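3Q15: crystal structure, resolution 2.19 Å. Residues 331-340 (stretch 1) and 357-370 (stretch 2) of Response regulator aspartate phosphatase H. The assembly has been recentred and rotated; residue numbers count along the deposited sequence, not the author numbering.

Stretch 1 (331-340) LHAYIEACAR
Stretch 2 357-370: AFYRKVLKAQEDIL

Two α-helices of one chain pack antiparallel: 332-340, with Leu331 at its N-cap position, which runs on past its stretch, and 357-370, which extends beyond both ends of its own. Their N-to-C directions differ by 156° and their axes approach to 8.2 Å. Helical phi and psi stay near -63° and -42°, with i to i+4 backbone hydrogen bonds throughout; Leu331, at -98°/67°, lies outside the helix. The register, CA to CA, pairs His332 with Ala365 (5.2 Å), Glu336 with Val362 (4.7 Å) and Ala339 with Phe358 (5.3 Å).

Alanine's small methyl suits close packing: Ala365 CB lies against the backbone at His332 O (3.5 Å) and Glu336 N (3.8 Å), and 4.0 Å from Ile335 CG2 (Ile335 m, t). On the first helix, Ala339 CB points toward the partner and meets Val362 CG2 at 3.5 Å (Val362 t), a branch methyl packing on a small one, while Ala339 O lies 3.6 Å from Phe358 CB (Phe358 m, chi2 101°). At the other end, the longer Ile369 (m, t) reaches across: Ile369 CG1 lies 3.5 Å from His332 CB and Ile369 CD1 3.7 Å from Ala333 N.

The His332 ring (m, chi2 -59°) offers a flat surface to an aliphatic carbon: Asp368 CB (Asp368 m) stands 3.5 Å from the His332 ring centroid, 4° off the normal, a CH-pi contact.

Polar contacts centre on Glu336. Extended (t, t, chi3 -177°), it sits as a knob among Val362, Ala365, Gln366 and Ile369. Glu336 OE1 accepts a hydrogen bond from Gln366 NE2 (2.8 Å, 163°; Gln366 m, t, chi3 -18°), the sole one between the stretches. One turn on, Arg340 (m, t, t, chi4 -94°) is long enough to salt-bridge the same oxygen, with Arg340 NH2 to Glu336 OE1 at 3.0 Å and a weak bond from Arg340 NE to Glu336 OE1 at 3.4 Å. Arg340 NH2 and Gln366 NE2, 3.3 Å apart, are both donors and do not bond.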

# COMPACT_ATOMS: atom_id res chain seq x y z
N LEU A 331 1.58 25.62 3.67
CA LEU A 331 2.04 25.24 2.34
C LEU A 331 3.52 24.87 2.40
O LEU A 331 4.36 25.57 1.83
CB LEU A 331 1.81 26.37 1.34
CG LEU A 331 0.35 26.80 1.17
CD1 LEU A 331 0.24 28.08 0.36
CD2 LEU A 331 -0.46 25.68 0.53
N HIS A 332 3.83 23.78 3.08
CA HIS A 332 5.21 23.42 3.36
C HIS A 332 5.98 22.97 2.13
O HIS A 332 7.21 23.12 2.06
CB HIS A 332 5.28 22.38 4.48
CG HIS A 332 4.64 22.83 5.75
ND1 HIS A 332 5.05 23.94 6.44
CD2 HIS A 332 3.60 22.31 6.46
CE1 HIS A 332 4.30 24.10 7.52
NE2 HIS A 332 3.42 23.12 7.55
N ALA A 333 5.27 22.42 1.15
CA ALA A 333 5.87 22.05 -0.12
C ALA A 333 6.44 23.27 -0.83
O ALA A 333 7.53 23.20 -1.41
CB ALA A 333 4.86 21.34 -1.02
N TYR A 334 5.71 24.38 -0.78
CA TYR A 334 6.15 25.62 -1.41
C TYR A 334 7.34 26.21 -0.66
O TYR A 334 8.26 26.73 -1.27
CB TYR A 334 5.01 26.64 -1.46
CG TYR A 334 3.90 26.29 -2.42
CD1 TYR A 334 3.98 25.16 -3.23
CD2 TYR A 334 2.76 27.08 -2.52
CE1 TYR A 334 2.95 24.84 -4.11
CE2 TYR A 334 1.74 26.77 -3.39
CZ TYR A 334 1.84 25.65 -4.18
OH TYR A 334 0.82 25.33 -5.05
N ILE A 335 7.30 26.11 0.66
CA ILE A 335 8.39 26.60 1.48
C ILE A 335 9.68 25.86 1.14
O ILE A 335 10.71 26.47 0.92
CB ILE A 335 8.09 26.46 2.98
CG1 ILE A 335 6.90 27.34 3.36
CG2 ILE A 335 9.30 26.81 3.83
CD1 ILE A 335 6.59 27.35 4.84
N GLU A 336 9.60 24.53 1.09
CA GLU A 336 10.76 23.72 0.77
C GLU A 336 11.38 24.08 -0.58
O GLU A 336 12.60 24.25 -0.69
CB GLU A 336 10.43 22.22 0.78
CG GLU A 336 11.61 21.35 0.40
CD GLU A 336 11.33 19.87 0.51
OE1 GLU A 336 12.26 19.08 0.28
OE2 GLU A 336 10.18 19.49 0.83
N ALA A 337 10.54 24.19 -1.60
CA ALA A 337 11.00 24.48 -2.95
C ALA A 337 11.62 25.88 -3.06
O ALA A 337 12.72 26.04 -3.59
CB ALA A 337 9.87 24.32 -3.95
N CYS A 338 10.91 26.88 -2.54
CA CYS A 338 11.42 28.25 -2.55
C CYS A 338 12.70 28.38 -1.73
O CYS A 338 13.65 29.04 -2.14
CB CYS A 338 10.36 29.23 -2.04
SG CYS A 338 8.95 29.41 -3.14
N ALA A 339 12.72 27.74 -0.56
CA ALA A 339 13.90 27.78 0.30
C ALA A 339 15.09 27.10 -0.38
O ALA A 339 16.24 27.49 -0.18
CB ALA A 339 13.61 27.12 1.63
N ARG A 340 14.80 26.08 -1.18
CA ARG A 340 15.85 25.41 -1.93
C ARG A 340 16.49 26.40 -2.89
O ARG A 340 17.71 26.50 -2.98
CB ARG A 340 15.29 24.22 -2.71
CG ARG A 340 15.06 22.96 -1.87
CD ARG A 340 14.49 21.84 -2.73
NE ARG A 340 14.25 20.59 -1.99
CZ ARG A 340 15.11 19.59 -1.92
NH1 ARG A 340 16.29 19.68 -2.53
NH2 ARG A 340 14.81 18.49 -1.24
N ALA A 357 20.78 29.36 6.60
CA ALA A 357 19.46 29.70 7.13
C ALA A 357 18.34 29.08 6.30
O ALA A 357 17.37 28.54 6.84
CB ALA A 357 19.29 31.21 7.21
N PHE A 358 18.46 29.15 4.98
CA PHE A 358 17.44 28.60 4.10
C PHE A 358 17.48 27.08 4.07
O PHE A 358 16.43 26.44 3.97
CB PHE A 358 17.54 29.20 2.69
CG PHE A 358 17.01 30.60 2.61
CD1 PHE A 358 17.86 31.68 2.60
CD2 PHE A 358 15.64 30.83 2.57
CE1 PHE A 358 17.37 32.96 2.54
CE2 PHE A 358 15.14 32.11 2.51
CZ PHE A 358 16.01 33.18 2.50
N TYR A 359 18.67 26.50 4.17
CA TYR A 359 18.79 25.05 4.26
C TYR A 359 18.05 24.52 5.48
O TYR A 359 17.42 23.46 5.43
CB TYR A 359 20.26 24.63 4.31
CG TYR A 359 20.96 24.61 2.96
CD1 TYR A 359 20.33 24.08 1.84
CD2 TYR A 359 22.25 25.12 2.81
CE1 TYR A 359 20.96 24.05 0.62
CE2 TYR A 359 22.89 25.09 1.58
CZ TYR A 359 22.24 24.56 0.49
OH TYR A 359 22.86 24.53 -0.73
N ARG A 360 18.11 25.26 6.59
CA ARG A 360 17.38 24.86 7.80
C ARG A 360 15.87 24.94 7.59
O ARG A 360 15.12 24.12 8.11
CB ARG A 360 17.80 25.72 9.00
CG ARG A 360 19.23 25.48 9.48
CD ARG A 360 19.48 26.07 10.89
NE ARG A 360 19.20 27.50 10.96
CZ ARG A 360 20.06 28.45 10.60
NH1 ARG A 360 21.26 28.13 10.15
NH2 ARG A 360 19.72 29.73 10.70
N LYS A 361 15.43 25.94 6.83
CA LYS A 361 14.02 26.08 6.49
C LYS A 361 13.58 24.91 5.61
O LYS A 361 12.45 24.44 5.70
CB LYS A 361 13.76 27.40 5.77
CG LYS A 361 14.13 28.65 6.56
CD LYS A 361 13.70 29.91 5.81
CE LYS A 361 14.38 31.15 6.38
NZ LYS A 361 14.06 31.36 7.82
N VAL A 362 14.49 24.46 4.75
CA VAL A 362 14.22 23.33 3.88
C VAL A 362 13.98 22.07 4.69
O VAL A 362 12.96 21.42 4.55
CB VAL A 362 15.39 23.05 2.92
CG1 VAL A 362 15.14 21.76 2.16
CG2 VAL A 362 15.59 24.23 1.96
N LEU A 363 14.94 21.74 5.56
CA LEU A 363 14.84 20.54 6.38
C LEU A 363 13.61 20.59 7.29
O LEU A 363 12.93 19.59 7.49
CB LEU A 363 16.12 20.33 7.20
CG LEU A 363 17.40 20.16 6.37
CD1 LEU A 363 18.60 19.89 7.27
CD2 LEU A 363 17.25 19.05 5.34
N LYS A 364 13.32 21.78 7.81
CA LYS A 364 12.13 21.98 8.64
C LYS A 364 10.85 21.70 7.85
O LYS A 364 9.99 20.94 8.29
CB LYS A 364 12.10 23.40 9.20
CG LYS A 364 10.90 23.69 10.10
CD LYS A 364 10.92 22.82 11.34
CE LYS A 364 9.66 23.02 12.17
NZ LYS A 364 9.45 24.44 12.54
N ALA A 365 10.74 22.31 6.67
CA ALA A 365 9.57 22.11 5.83
C ALA A 365 9.34 20.62 5.52
O ALA A 365 8.21 20.15 5.52
CB ALA A 365 9.69 22.90 4.55
N GLN A 366 10.42 19.90 5.27
CA GLN A 366 10.34 18.47 5.00
C GLN A 366 9.69 17.71 6.15
O GLN A 366 8.83 16.85 5.95
CB GLN A 366 11.73 17.88 4.72
CG GLN A 366 12.35 18.35 3.41
CD GLN A 366 13.74 17.77 3.18
OE1 GLN A 366 14.39 17.30 4.12
NE2 GLN A 366 14.19 17.79 1.93
N GLU A 367 10.11 18.03 7.37
CA GLU A 367 9.55 17.37 8.55
C GLU A 367 8.10 17.79 8.79
O GLU A 367 7.29 16.98 9.24
CB GLU A 367 10.41 17.62 9.79
CG GLU A 367 11.73 16.86 9.76
CD GLU A 367 12.32 16.63 11.15
OE1 GLU A 367 13.52 16.27 11.22
OE2 GLU A 367 11.59 16.79 12.15
N ASP A 368 7.77 19.04 8.49
CA ASP A 368 6.41 19.53 8.66
C ASP A 368 5.45 18.86 7.68
O ASP A 368 4.29 18.60 8.00
CB ASP A 368 6.35 21.05 8.51
CG ASP A 368 7.00 21.78 9.68
OD1 ASP A 368 7.05 21.21 10.79
OD2 ASP A 368 7.46 22.92 9.48
N ILE A 369 5.95 18.56 6.49
CA ILE A 369 5.16 17.84 5.50
C ILE A 369 4.85 16.44 6.00
O ILE A 369 3.69 16.01 6.03
CB ILE A 369 5.90 17.76 4.14
CG1 ILE A 369 6.05 19.15 3.54
CG2 ILE A 369 5.15 16.85 3.17
CD1 ILE A 369 6.76 19.16 2.20
N LEU A 370 5.89 15.72 6.41
CA LEU A 370 5.73 14.37 6.94
C LEU A 370 4.74 14.31 8.11
O LEU A 370 3.90 13.43 8.16
CB LEU A 370 7.08 13.80 7.37
CG LEU A 370 7.95 13.28 6.21
CD1 LEU A 370 9.35 12.94 6.68
CD2 LEU A 370 7.29 12.08 5.55